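Local coordinates for hypothetical protein TM1553 (Thermotoga maritima, PDB 1VRM) that probably transfers the FMN part of FAD onto partner flavoproteins, at residues Tyr18-Asp23 / Ser29-Val34; Leu49-Arg54 / Leu171-Gln176; Ile177-Asp182 / Arg196-Lys201; Thr186-Ala191 / Tyr205-Gly210. All blocks are in the same frame, centred on the assembly; numbering follows the deposited sequence.

Interaction 1 of 4, residues Tyr18-Asp23 / Ser29-Val34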
loop_
_atom_site.group_PDB
_atom_site.type_symbol
_atom_site.label_atom_id
_atom_site.label_comp_id
_atom_site.label_asym_id
_atom_site.label_seq_id
_atom_site.Cartn_x
_atom_site.Cartn_y
_atom_site.Cartn_z
ATOM N N TYR A 18 22.484 -9.588 12.294
ATOM C CA TYR A 18 21.258 -9.621 11.540
ATOM C C TYR A 18 21.425 -10.524 10.351
ATOM O O TYR A 18 22.524 -10.581 9.764
ATOM C CB TYR A 18 20.876 -8.210 11.114
ATOM C CG TYR A 18 20.325 -7.433 12.265
ATOM C CD1 TYR A 18 19.003 -7.551 12.631
ATOM C CD2 TYR A 18 21.152 -6.622 13.028
ATOM C CE1 TYR A 18 18.510 -6.886 13.710
ATOM C CE2 TYR A 18 20.655 -5.956 14.153
ATOM C CZ TYR A 18 19.346 -6.105 14.477
ATOM O OH TYR A 18 18.851 -5.452 15.600
ATOM N N TYR A 19 20.406 -11.338 10.118
ATOM C CA TYR A 19 20.307 -12.088 8.884
ATOM C C TYR A 19 19.413 -11.344 7.925
ATOM O O TYR A 19 18.353 -10.830 8.328
ATOM C CB TYR A 19 19.680 -13.415 9.186
ATOM C CG TYR A 19 19.303 -14.238 7.971
ATOM C CD1 TYR A 19 20.272 -14.819 7.165
ATOM C CD2 TYR A 19 18.006 -14.419 7.648
ATOM C CE1 TYR A 19 19.916 -15.571 6.054
ATOM C CE2 TYR A 19 17.614 -15.174 6.586
ATOM C CZ TYR A 19 18.581 -15.739 5.757
ATOM O OH TYR A 19 18.218 -16.532 4.686
ATOM N N GLU A 20 19.784 -11.363 6.647
ATOM C CA GLU A 20 18.970 -10.750 5.594
ATOM C C GLU A 20 18.535 -11.765 4.529
ATOM O O GLU A 20 19.331 -12.603 4.087
ATOM C CB GLU A 20 19.771 -9.617 4.960
ATOM C CG GLU A 20 19.099 -8.881 3.872
ATOM C CD GLU A 20 19.779 -7.492 3.682
ATOM O OE1 GLU A 20 20.618 -7.121 4.512
ATOM O OE2 GLU A 20 19.434 -6.788 2.734
ATOM N N LEU A 21 17.249 -11.739 4.190
ATOM C CA LEU A 21 16.655 -12.548 3.147
ATOM C C LEU A 21 15.994 -11.562 2.167
ATOM O O LEU A 21 15.120 -10.781 2.597
ATOM C CB LEU A 21 15.624 -13.492 3.697
ATOM C CG LEU A 21 14.915 -14.535 2.811
ATOM C CD1 LEU A 21 15.922 -15.467 2.143
ATOM C CD2 LEU A 21 13.945 -15.347 3.609
ATOM N N ARG A 22 16.407 -11.576 0.893
ATOM C CA ARG A 22 15.783 -10.761 -0.163
ATOM C C ARG A 22 15.137 -11.629 -1.182
ATOM O O ARG A 22 15.702 -12.640 -1.557
ATOM C CB ARG A 22 16.753 -9.855 -0.850
ATOM C CG ARG A 22 17.338 -8.837 0.050
ATOM C CD ARG A 22 17.993 -7.784 -0.706
ATOM N NE ARG A 22 18.997 -7.128 0.079
ATOM C CZ ARG A 22 19.581 -5.973 -0.236
ATOM N NH1 ARG A 22 19.243 -5.325 -1.340
ATOM N NH2 ARG A 22 20.519 -5.494 0.568
ATOM N N ASP A 23 13.966 -11.229 -1.674
ATOM C CA ASP A 23 13.239 -12.006 -2.689
ATOM C C ASP A 23 12.222 -11.042 -3.337
ATOM O O ASP A 23 12.320 -9.814 -3.159
ATOM C CB ASP A 23 12.556 -13.238 -2.074
ATOM C CG ASP A 23 12.404 -14.419 -3.091
ATOM O OD1 ASP A 23 11.970 -14.211 -4.266
ATOM O OD2 ASP A 23 12.714 -15.565 -2.705
ATOM N N SER A 29 10.036 -6.013 -4.751
ATOM C CA SER A 29 11.132 -6.660 -4.065
ATOM C C SER A 29 10.869 -6.518 -2.566
ATOM O O SER A 29 10.311 -5.506 -2.120
ATOM C CB SER A 29 12.476 -6.043 -4.456
ATOM O OG SER A 29 12.394 -4.664 -4.294
ATOM N N VAL A 30 11.272 -7.532 -1.803
ATOM C CA VAL A 30 11.130 -7.567 -0.353
ATOM C C VAL A 30 12.471 -7.852 0.293
ATOM O O VAL A 30 13.333 -8.494 -0.316
ATOM C CB VAL A 30 10.056 -8.572 0.117
ATOM C CG1 VAL A 30 8.716 -8.275 -0.546
ATOM C CG2 VAL A 30 10.446 -9.989 -0.171
ATOM N N ARG A 31 12.643 -7.371 1.517
ATOM C CA ARG A 31 13.855 -7.549 2.284
ATOM C C ARG A 31 13.440 -7.809 3.718
ATOM O O ARG A 31 12.606 -7.070 4.294
ATOM C CB ARG A 31 14.721 -6.319 2.138
ATOM C CG ARG A 31 15.987 -6.309 2.898
ATOM C CD ARG A 31 16.595 -4.966 2.576
ATOM N NE ARG A 31 17.888 -4.859 3.163
ATOM C CZ ARG A 31 18.511 -3.720 3.370
ATOM N NH1 ARG A 31 17.925 -2.567 3.059
ATOM N NH2 ARG A 31 19.716 -3.753 3.917
ATOM N N ILE A 32 13.965 -8.861 4.300
ATOM C CA ILE A 32 13.585 -9.250 5.632
ATOM C C ILE A 32 14.884 -9.269 6.452
ATOM O O ILE A 32 15.808 -9.963 6.076
ATOM C CB ILE A 32 12.953 -10.642 5.606
ATOM C CG1 ILE A 32 11.678 -10.703 4.737
ATOM C CG2 ILE A 32 12.646 -11.123 7.029
ATOM C CD1 ILE A 32 11.410 -12.072 4.166
ATOM N N VAL A 33 14.967 -8.501 7.524
ATOM C CA VAL A 33 16.219 -8.350 8.281
ATOM C C VAL A 33 15.842 -8.611 9.726
ATOM O O VAL A 33 14.986 -7.930 10.300
ATOM C CB VAL A 33 16.807 -6.977 8.138
ATOM C CG1 VAL A 33 17.935 -6.769 9.113
ATOM C CG2 VAL A 33 17.218 -6.737 6.699
ATOM N N VAL A 34 16.429 -9.663 10.288
ATOM C CA VAL A 34 15.983 -10.193 11.574
ATOM C C VAL A 34 17.160 -10.646 12.406
ATOM O O VAL A 34 18.104 -11.246 11.912
ATOM C CB VAL A 34 14.829 -11.236 11.437
ATOM C CG1 VAL A 34 15.276 -12.495 10.754
ATOM C CG2 VAL A 34 14.170 -11.471 12.787
#

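Interaction 2 of 4, residues Leu49-Arg54 / Leu171-Gln176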
loop_
_atom_site.group_PDB
_atom_site.type_symbol
_atom_site.label_atom_id
_atom_site.label_comp_id
_atom_site.label_asym_id
_atom_site.label_seq_id
_atom_site.Cartn_x
_atom_site.Cartn_y
_atom_site.Cartn_z
ATOM N N LEU A 49 8.703 -14.753 4.659
ATOM C CA LEU A 49 8.637 -14.785 3.209
ATOM C C LEU A 49 7.489 -15.646 2.730
ATOM O O LEU A 49 6.741 -15.291 1.777
ATOM C CB LEU A 49 9.940 -15.309 2.621
ATOM C CG LEU A 49 9.963 -15.235 1.079
ATOM C CD1 LEU A 49 9.731 -13.834 0.471
ATOM C CD2 LEU A 49 11.299 -15.858 0.606
ATOM N N GLU A 50 7.304 -16.780 3.399
ATOM C CA GLU A 50 6.167 -17.657 3.005
ATOM C C GLU A 50 4.847 -16.899 3.151
ATOM O O GLU A 50 3.984 -16.979 2.272
ATOM C CB GLU A 50 6.131 -18.911 3.848
ATOM C CG GLU A 50 7.328 -19.815 3.579
ATOM C CD GLU A 50 7.331 -21.053 4.508
ATOM O OE1 GLU A 50 6.376 -21.255 5.292
ATOM O OE2 GLU A 50 8.335 -21.784 4.434
ATOM N N ASP A 51 4.683 -16.176 4.246
ATOM C CA ASP A 51 3.416 -15.412 4.438
ATOM C C ASP A 51 3.262 -14.306 3.386
ATOM O O ASP A 51 2.165 -14.059 2.869
ATOM C CB ASP A 51 3.351 -14.851 5.828
ATOM C CG ASP A 51 1.966 -14.427 6.211
ATOM O OD1 ASP A 51 1.081 -15.298 6.151
ATOM O OD2 ASP A 51 1.766 -13.231 6.590
HETATM N N MSE A 52 4.355 -13.625 3.081
HETATM C CA MSE A 52 4.306 -12.548 2.071
HETATM C C MSE A 52 3.880 -13.105 0.715
HETATM O O MSE A 52 3.052 -12.498 0.005
HETATM C CB MSE A 52 5.638 -11.805 1.966
HETATM C CG MSE A 52 5.888 -11.024 3.176
HETATM SE SE MSE A 52 7.747 -10.233 2.987
HETATM C CE MSE A 52 7.248 -8.321 3.351
ATOM N N LYS A 53 4.437 -14.258 0.358
ATOM C CA LYS A 53 4.049 -14.920 -0.886
ATOM C C LYS A 53 2.608 -15.412 -0.834
ATOM O O LYS A 53 1.855 -15.253 -1.810
ATOM C CB LYS A 53 5.008 -16.045 -1.235
ATOM C CG LYS A 53 6.408 -15.535 -1.571
ATOM C CD LYS A 53 7.362 -16.675 -1.823
ATOM C CE LYS A 53 8.668 -16.147 -2.396
ATOM N NZ LYS A 53 8.441 -15.117 -3.444
ATOM N N ARG A 54 2.200 -15.962 0.289
ATOM C CA ARG A 54 0.834 -16.427 0.468
ATOM C C ARG A 54 -0.180 -15.287 0.203
ATOM O O ARG A 54 -1.137 -15.431 -0.534
ATOM C CB ARG A 54 0.652 -16.939 1.879
ATOM C CG ARG A 54 -0.752 -17.428 2.191
ATOM C CD ARG A 54 -0.910 -17.795 3.641
ATOM N NE ARG A 54 -0.848 -16.626 4.485
ATOM C CZ ARG A 54 -1.885 -15.811 4.668
ATOM N NH1 ARG A 54 -3.064 -16.094 4.095
ATOM N NH2 ARG A 54 -1.752 -14.746 5.431
ATOM N N LEU A 171 3.194 -6.514 5.736
ATOM C CA LEU A 171 4.273 -6.053 6.611
ATOM C C LEU A 171 3.887 -6.151 8.077
ATOM O O LEU A 171 4.711 -6.485 8.905
ATOM C CB LEU A 171 4.741 -4.644 6.289
ATOM C CG LEU A 171 5.451 -4.583 4.927
ATOM C CD1 LEU A 171 5.595 -3.121 4.483
ATOM C CD2 LEU A 171 6.784 -5.256 4.936
ATOM N N ASP A 172 2.667 -5.762 8.395
ATOM C CA ASP A 172 2.181 -5.884 9.761
ATOM C C ASP A 172 2.152 -7.376 10.186
ATOM O O ASP A 172 2.571 -7.703 11.281
ATOM C CB ASP A 172 0.825 -5.232 9.918
ATOM C CG ASP A 172 0.918 -3.713 9.886
ATOM O OD1 ASP A 172 2.032 -3.161 10.184
ATOM O OD2 ASP A 172 -0.112 -3.068 9.529
ATOM N N ARG A 173 1.670 -8.255 9.307
ATOM C CA ARG A 173 1.706 -9.698 9.580
ATOM C C ARG A 173 3.136 -10.199 9.785
ATOM O O ARG A 173 3.404 -11.007 10.681
ATOM C CB ARG A 173 1.043 -10.483 8.472
ATOM C CG ARG A 173 -0.445 -10.547 8.762
ATOM C CD ARG A 173 -1.132 -11.534 7.934
ATOM N NE ARG A 173 -0.517 -12.849 7.997
ATOM C CZ ARG A 173 -0.844 -13.817 8.830
ATOM N NH1 ARG A 173 -1.839 -13.647 9.700
ATOM N NH2 ARG A 173 -0.206 -14.987 8.762
ATOM N N ALA A 174 4.042 -9.726 8.969
ATOM C CA ALA A 174 5.431 -10.131 9.071
ATOM C C ALA A 174 5.993 -9.843 10.459
ATOM O O ALA A 174 6.650 -10.703 11.044
ATOM C CB ALA A 174 6.261 -9.497 7.983
ATOM N N ARG A 175 5.782 -8.638 10.981
ATOM C CA ARG A 175 6.208 -8.333 12.338
ATOM C C ARG A 175 5.573 -9.269 13.359
ATOM O O ARG A 175 6.245 -9.766 14.275
ATOM C CB ARG A 175 5.817 -6.906 12.676
ATOM C CG ARG A 175 6.040 -6.546 14.152
ATOM C CD ARG A 175 5.835 -5.073 14.394
ATOM N NE ARG A 175 5.839 -4.780 15.810
ATOM C CZ ARG A 175 4.781 -5.014 16.595
ATOM N NH1 ARG A 175 3.653 -5.567 16.133
ATOM N NH2 ARG A 175 4.882 -4.748 17.869
ATOM N N GLN A 176 4.277 -9.553 13.222
ATOM C CA GLN A 176 3.554 -10.416 14.160
ATOM C C GLN A 176 4.183 -11.811 14.142
ATOM O O GLN A 176 4.354 -12.435 15.190
ATOM C CB GLN A 176 2.053 -10.511 13.813
ATOM C CG GLN A 176 1.210 -9.184 13.867
ATOM C CD GLN A 176 -0.186 -9.298 13.088
ATOM O OE1 GLN A 176 -0.688 -10.419 12.787
ATOM N NE2 GLN A 176 -0.800 -8.135 12.793
#

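Interaction 3 of 4, residues Ile177-Asp182 / Arg196-Lys201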
loop_
_atom_site.group_PDB
_atom_site.type_symbol
_atom_site.label_atom_id
_atom_site.label_comp_id
_atom_site.label_asym_id
_atom_site.label_seq_id
_atom_site.Cartn_x
_atom_site.Cartn_y
_atom_site.Cartn_z
ATOM N N ILE A 177 4.526 -12.290 12.955
ATOM C CA ILE A 177 5.169 -13.616 12.798
ATOM C C ILE A 177 6.499 -13.638 13.548
ATOM O O ILE A 177 6.766 -14.536 14.356
ATOM C CB ILE A 177 5.337 -14.006 11.295
ATOM C CG1 ILE A 177 3.969 -14.255 10.670
ATOM C CG2 ILE A 177 6.268 -15.187 11.138
ATOM C CD1 ILE A 177 3.946 -14.278 9.194
ATOM N N ALA A 178 7.330 -12.621 13.327
ATOM C CA ALA A 178 8.642 -12.582 13.960
ATOM C C ALA A 178 8.504 -12.612 15.473
ATOM O O ALA A 178 9.212 -13.353 16.179
ATOM C CB ALA A 178 9.377 -11.349 13.508
ATOM N N LEU A 179 7.608 -11.748 15.975
ATOM C CA LEU A 179 7.421 -11.625 17.447
ATOM C C LEU A 179 6.768 -12.834 18.077
ATOM O O LEU A 179 6.911 -13.077 19.277
ATOM C CB LEU A 179 6.693 -10.343 17.795
ATOM C CG LEU A 179 7.387 -9.066 17.335
ATOM C CD1 LEU A 179 6.574 -7.862 17.666
ATOM C CD2 LEU A 179 8.788 -8.942 17.906
ATOM N N SER A 180 6.036 -13.573 17.281
ATOM C CA SER A 180 5.440 -14.859 17.722
ATOM C C SER A 180 6.533 -15.926 17.932
ATOM O O SER A 180 6.460 -16.757 18.836
ATOM C CB SER A 180 4.431 -15.375 16.686
ATOM O OG SER A 180 3.224 -14.630 16.667
ATOM N N PHE A 181 7.566 -15.910 17.092
ATOM C CA PHE A 181 8.741 -16.759 17.299
ATOM C C PHE A 181 9.547 -16.333 18.496
ATOM O O PHE A 181 10.042 -17.156 19.264
ATOM C CB PHE A 181 9.678 -16.755 16.086
ATOM C CG PHE A 181 9.229 -17.660 14.993
ATOM C CD1 PHE A 181 9.469 -19.037 15.065
ATOM C CD2 PHE A 181 8.593 -17.162 13.864
ATOM C CE1 PHE A 181 9.077 -19.893 14.047
ATOM C CE2 PHE A 181 8.217 -18.022 12.844
ATOM C CZ PHE A 181 8.449 -19.376 12.950
ATOM N N ASP A 182 9.727 -15.032 18.614
ATOM C CA ASP A 182 10.577 -14.493 19.677
ATOM C C ASP A 182 10.099 -13.099 19.988
ATOM O O ASP A 182 10.332 -12.190 19.206
ATOM C CB ASP A 182 12.022 -14.413 19.183
ATOM C CG ASP A 182 12.985 -13.789 20.187
ATOM O OD1 ASP A 182 12.556 -13.386 21.323
ATOM O OD2 ASP A 182 14.205 -13.669 19.823
ATOM N N ARG A 196 8.251 -1.893 7.909
ATOM C CA ARG A 196 7.717 -2.112 9.262
ATOM C C ARG A 196 8.869 -2.545 10.183
ATOM O O ARG A 196 9.605 -3.471 9.859
ATOM C CB ARG A 196 6.627 -3.156 9.266
ATOM C CG ARG A 196 5.966 -3.359 10.575
ATOM C CD ARG A 196 5.070 -2.184 10.923
ATOM N NE ARG A 196 4.100 -2.520 11.923
ATOM C CZ ARG A 196 4.259 -2.221 13.174
ATOM N NH1 ARG A 196 5.357 -1.646 13.539
ATOM N NH2 ARG A 196 3.369 -2.569 14.052
ATOM N N ILE A 197 9.035 -1.849 11.301
ATOM C CA ILE A 197 10.063 -2.184 12.256
ATOM C C ILE A 197 9.576 -3.383 13.104
ATOM O O ILE A 197 8.490 -3.350 13.705
ATOM C CB ILE A 197 10.426 -1.012 13.167
ATOM C CG1 ILE A 197 10.817 0.231 12.375
ATOM C CG2 ILE A 197 11.486 -1.393 14.188
ATOM C CD1 ILE A 197 11.817 0.035 11.324
ATOM N N ILE A 198 10.437 -4.392 13.225
ATOM C CA ILE A 198 10.185 -5.515 14.116
ATOM C C ILE A 198 10.544 -5.171 15.554
ATOM O O ILE A 198 9.728 -5.352 16.487
ATOM C CB ILE A 198 10.911 -6.798 13.692
ATOM C CG1 ILE A 198 10.423 -7.274 12.331
ATOM C CG2 ILE A 198 10.760 -7.885 14.774
ATOM C CD1 ILE A 198 11.296 -8.407 11.702
ATOM N N GLY A 199 11.767 -4.670 15.722
ATOM C CA GLY A 199 12.260 -4.181 17.006
ATOM C C GLY A 199 13.476 -3.336 16.741
ATOM O O GLY A 199 14.050 -3.396 15.672
ATOM N N PRO A 200 13.920 -2.559 17.739
ATOM C CA PRO A 200 14.993 -1.627 17.587
ATOM C C PRO A 200 16.341 -2.282 17.315
ATOM O O PRO A 200 16.604 -3.423 17.704
ATOM C CB PRO A 200 15.048 -0.889 18.912
ATOM C CG PRO A 200 14.141 -1.502 19.750
ATOM C CD PRO A 200 13.353 -2.551 19.079
ATOM N N LYS A 201 17.175 -1.532 16.608
ATOM C CA LYS A 201 18.433 -2.038 16.122
ATOM C C LYS A 201 19.336 -2.346 17.319
ATOM O O LYS A 201 19.499 -1.511 18.232
ATOM C CB LYS A 201 19.060 -0.998 15.217
ATOM C CG LYS A 201 20.381 -1.422 14.648
ATOM C CD LYS A 201 20.884 -0.513 13.483
ATOM C CE LYS A 201 21.054 0.932 13.880
#

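Interaction 4 of 4, residues Thr186-Ala191 / Tyr205-Gly210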
loop_
_atom_site.group_PDB
_atom_site.type_symbol
_atom_site.label_atom_id
_atom_site.label_comp_id
_atom_site.label_asym_id
_atom_site.label_seq_id
_atom_site.Cartn_x
_atom_site.Cartn_y
_atom_site.Cartn_z
ATOM N N THR A 186 14.441 -8.486 16.840
ATOM C CA THR A 186 14.643 -7.169 16.315
ATOM C C THR A 186 14.885 -7.246 14.791
ATOM O O THR A 186 15.108 -8.331 14.244
ATOM C CB THR A 186 15.773 -6.407 17.019
ATOM O OG1 THR A 186 17.032 -6.987 16.714
ATOM C CG2 THR A 186 15.540 -6.402 18.575
ATOM N N GLY A 187 14.831 -6.084 14.146
ATOM C CA GLY A 187 14.971 -5.989 12.694
ATOM C C GLY A 187 13.818 -5.222 12.055
ATOM O O GLY A 187 13.146 -4.386 12.687
ATOM N N PHE A 188 13.662 -5.456 10.758
ATOM C CA PHE A 188 12.662 -4.752 9.971
ATOM C C PHE A 188 12.309 -5.589 8.761
ATOM O O PHE A 188 13.049 -6.518 8.386
ATOM C CB PHE A 188 13.144 -3.365 9.542
ATOM C CG PHE A 188 14.289 -3.396 8.591
ATOM C CD1 PHE A 188 14.040 -3.459 7.212
ATOM C CD2 PHE A 188 15.594 -3.313 9.056
ATOM C CE1 PHE A 188 15.082 -3.508 6.330
ATOM C CE2 PHE A 188 16.646 -3.333 8.180
ATOM C CZ PHE A 188 16.365 -3.436 6.812
ATOM N N VAL A 189 11.149 -5.300 8.203
ATOM C CA VAL A 189 10.765 -5.872 6.930
ATOM C C VAL A 189 10.429 -4.751 5.970
ATOM O O VAL A 189 9.827 -3.758 6.393
ATOM C CB VAL A 189 9.553 -6.774 7.057
ATOM C CG1 VAL A 189 9.265 -7.491 5.737
ATOM C CG2 VAL A 189 9.738 -7.786 8.193
ATOM N N GLU A 190 10.774 -4.934 4.710
ATOM C CA GLU A 190 10.583 -3.906 3.684
ATOM C C GLU A 190 9.940 -4.581 2.485
ATOM O O GLU A 190 10.275 -5.722 2.151
ATOM C CB GLU A 190 11.933 -3.327 3.303
ATOM C CG GLU A 190 11.893 -2.170 2.380
ATOM C CD GLU A 190 13.289 -1.608 2.119
ATOM O OE1 GLU A 190 14.255 -2.084 2.756
ATOM O OE2 GLU A 190 13.406 -0.699 1.266
ATOM N N ALA A 191 9.015 -3.862 1.860
ATOM C CA ALA A 191 8.423 -4.304 0.597
ATOM C C ALA A 191 8.223 -3.068 -0.229
ATOM O O ALA A 191 7.502 -2.159 0.168
ATOM C CB ALA A 191 7.143 -5.047 0.826
ATOM N N TYR A 205 18.457 0.851 19.369
ATOM C CA TYR A 205 18.625 2.059 18.532
ATOM C C TYR A 205 17.594 2.161 17.424
ATOM O O TYR A 205 16.994 1.161 17.026
ATOM C CB TYR A 205 19.999 2.087 17.883
ATOM C CG TYR A 205 21.104 1.995 18.843
ATOM C CD1 TYR A 205 21.399 3.067 19.666
ATOM C CD2 TYR A 205 21.869 0.859 18.919
ATOM C CE1 TYR A 205 22.437 2.995 20.580
ATOM C CE2 TYR A 205 22.939 0.768 19.850
ATOM C CZ TYR A 205 23.208 1.844 20.664
ATOM O OH TYR A 205 24.253 1.807 21.573
ATOM N N PRO A 206 17.360 3.375 16.945
ATOM C CA PRO A 206 16.501 3.529 15.779
ATOM C C PRO A 206 17.150 3.038 14.490
ATOM O O PRO A 206 18.370 3.043 14.329
ATOM C CB PRO A 206 16.267 5.061 15.723
ATOM C CG PRO A 206 17.455 5.631 16.265
ATOM C CD PRO A 206 17.876 4.681 17.404
ATOM N N TRP A 207 16.311 2.568 13.584
ATOM C CA TRP A 207 16.698 2.288 12.223
ATOM C C TRP A 207 16.663 3.599 11.463
ATOM O O TRP A 207 15.742 4.404 11.604
ATOM C CB TRP A 207 15.783 1.285 11.564
ATOM C CG TRP A 207 15.799 -0.044 12.257
ATOM C CD1 TRP A 207 15.008 -0.452 13.279
ATOM C CD2 TRP A 207 16.729 -1.079 12.026
ATOM N NE1 TRP A 207 15.350 -1.709 13.666
ATOM C CE2 TRP A 207 16.428 -2.122 12.926
ATOM C CE3 TRP A 207 17.778 -1.244 11.139
ATOM C CZ2 TRP A 207 17.148 -3.288 12.952
ATOM C CZ3 TRP A 207 18.488 -2.414 11.170
ATOM C CH2 TRP A 207 18.155 -3.428 12.061
ATOM N N VAL A 208 17.661 3.781 10.619
ATOM C CA VAL A 208 17.802 5.023 9.842
ATOM C C VAL A 208 17.311 4.740 8.457
ATOM O O VAL A 208 17.826 3.845 7.770
ATOM C CB VAL A 208 19.250 5.494 9.747
ATOM C CG1 VAL A 208 19.284 6.897 9.053
ATOM C CG2 VAL A 208 19.861 5.567 11.120
ATOM N N ILE A 209 16.288 5.464 8.051
ATOM C CA ILE A 209 15.578 5.189 6.810
ATOM C C ILE A 209 15.680 6.415 5.912
ATOM O O ILE A 209 15.361 7.528 6.325
ATOM C CB ILE A 209 14.122 4.802 7.051
ATOM C CG1 ILE A 209 14.061 3.550 7.935
ATOM C CG2 ILE A 209 13.409 4.582 5.729
ATOM C CD1 ILE A 209 12.740 3.259 8.546
ATOM N N GLY A 210 16.156 6.188 4.703
ATOM C CA GLY A 210 16.291 7.254 3.712
ATOM C C GLY A 210 15.018 7.435 2.894
ATOM O O GLY A 210 14.467 6.470 2.416
#

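Interaction 1 of 4, residues Tyr18-Asp23 / Ser29-Val34
Glu20 and Arg31 reach out from the same face of an antiparallel beta hairpin, whose strands run at 167° to each other with their axes 4.7 Å apart. There Glu20, Arg22 and Arg31 form a salt-bridge network in which Glu20 is the common partner of both arginines. Arg31 is extended throughout, which brings its NE to Glu20 OE2 from above the carboxylate plane; the bond is implausibly short, so its exact geometry is doubtful. Arg22 NE and NH2 turn to the same oxygen through weak bonds, so OE2 is shared by both arginines. They lie side by side pointing the same way, guanidinium planes 39° apart, with Arg22 NH2 over one face of Arg31 and 3.7 Å from its NE; the carboxylate probably offsets this closeness of like charge. Trading Arg31 for an alanine would probably leave Glu20 with just the weak clasp of Arg22 within the pair. Next along this face, Val33 CG1 meets Tyr18 CD1 at 3.8 Å, the two side chains crossing at about a right angle, while Tyr18 OH is bonded to Thr186 OG1 and Phe202 N. The other face is mainly apolar: Leu21 and Ile32, a hydrogen-bonded pair, lie alongside each other, with Leu21 CD2 4.2 Å from Ile32 CD1. Their backbones are joined by Ile32 N to Leu21 O at 2.8 Å. Helix 41-58 packs on this second face against Tyr19, Asp23 and Val34, and strand 186-191 adds itself beyond strand 28-35, leaving 19-25 at the sheet's edge within the chain.

Interaction 2 of 4, residues Leu49-Arg54 / Leu171-Gln176
Two helices laid side by side over one face of the large antiparallel sheet, 41-58 and 166-181, are clamped here by a salt-bridge network of Asp51, Arg54 and Arg173. The axes of the two short segments run 9.6 Å apart at 153°, hence nearly antiparallel. Arg173 approaches the carboxylate side-on: its NE gives a nearly straight bond (164°) to the syn side of Asp51 OD2 at 2.7 Å, and its NH2 reaches OD1 at 2.9 Å from above the carboxylate plane. Arg54, one helical turn on from Asp51, also comes side-on but spends both NE and NH2 on OD1. That oxygen thus accepts three bonds, which should fix the carboxylate's rotation. The two guanidiniums stand almost perpendicular, 80° apart, with Arg54 NH2 over a face of Arg173, 3.4 Å from its NE. Replacing Asp51 by an alanine would probably leave these neighbouring positive groups without the negative charge that binds them together, although Arg54 NH1 also pairs with Glu84. Deeper, towards strand 186-191, Met52 (a selenomethionine) bends at its third torsion and brings its methyl across to the other helix, so that Met52 CE touches Leu171 CD2 tightly at 3.5 Å.

Interaction 3 of 4, residues Ile177-Asp182 / Arg196-Lys201
Aliphatic carbons, not flat groups, join Ala178 and Leu179 to Ile198. The aromatic ring of these segments, Phe181, has Ile177 CG2 at its edge in the ring plane and turns instead towards helix 41-58, where it packs on Ile44 and Ala47. Ile198 meets the helix with its methyls. With CG2 anti to the backbone N and CG1 anti to the carbonyl carbon (chi1 -63°), both branches are offered to Ala178, whose CB lies 3.9 Å from Ile198 CG2 and 3.9 Å from Ile198 CD1. Leu179 slides past in the opposite direction, bringing its CD2 to 3.8 Å from Ile198 CG2 and to 4.0 Å from Ile198 O. The contact thus seats the last turn of helix 166-181 on the place where the chain turns a corner after strand 194-197. That corner is a classic beta bulge: Ile198 and Gly199 both stand opposite Gly187 of the adjacent strand 186-191 and both make backbone bonds with it. The extra residue lies where the chain changes direction, and Ile198 is directed towards the helix. On the strand side of the corner, Arg196 NE pairs with Asp172 OD1, while Arg196 NH1 bonds Gly228 O.

Interaction 4 of 4, residues Thr186-Ala191 / Tyr205-Gly210
Trp207, Phe188 and Gly187 account for nearly all of this contact, in which a strand of the large antiparallel sheet, 186-191, meets the two-stranded antiparallel sheet of 207-212 and 219-225. The sheets are joined here through the indole rather than by backbone pairing: the nearest CA atoms, those of Phe188 and Trp207, are 8.4 Å apart, too far for strand pairing. Trp207 gives up about twice the area of Phe188, because its indole projects from one sheet onto the other. Phe188 answers with a T-shaped (edge-to-face) stack. Its edge points at the face of the indole six-membered ring, with the planes 70° apart and the centroids separated by 5.0 Å. The torsion of Phe188 puts CG between the backbone N and the carbonyl carbon (chi1 66°), a crowded position that swings the ring out to the tryptophan. Gly187 fills the neighbouring spot by backbone alone, its CA lying obliquely to the indole, 3.5 Å from Trp207 CZ2. Its positive phi of 127° would force any CB against the carbonyl O of Thr186, which explains a residue without a side chain here. The polar edge of the indole is fixed by Trp207 NE1 bonding Gly199 O, of the bulge opposite Gly187. Phe188 also packs on Arg31 and Val33 of strand 28-35. At the stack itself the closest approach is Phe188 CE2 to Trp207 CZ3, 3.6 Å, with CZ3 lying at the phenyl edge near its plane.

From the N terminus, interaction 1 closes first, pairing the two strands of the opening hairpin across a tight connection, with five residues between the segments, three of them still strand. The chain then enters helix 41-58, and interaction 2 spans 116 residues to bring helix 166-181 alongside it. These two contacts are in series and none of the four nests inside another. Interactions 3 and 4 cross, since their segments alternate: 177-182, 186-191, 196-201, 205-210. Interaction 3 returns the bulged corner after strand 194-197 to the end of the helix that interaction 2 uses, whereas interaction 4 carries strand 186-191, neighbour of 28-35, to the small sheet. Together they tie helix layer, main sheet and small sheet.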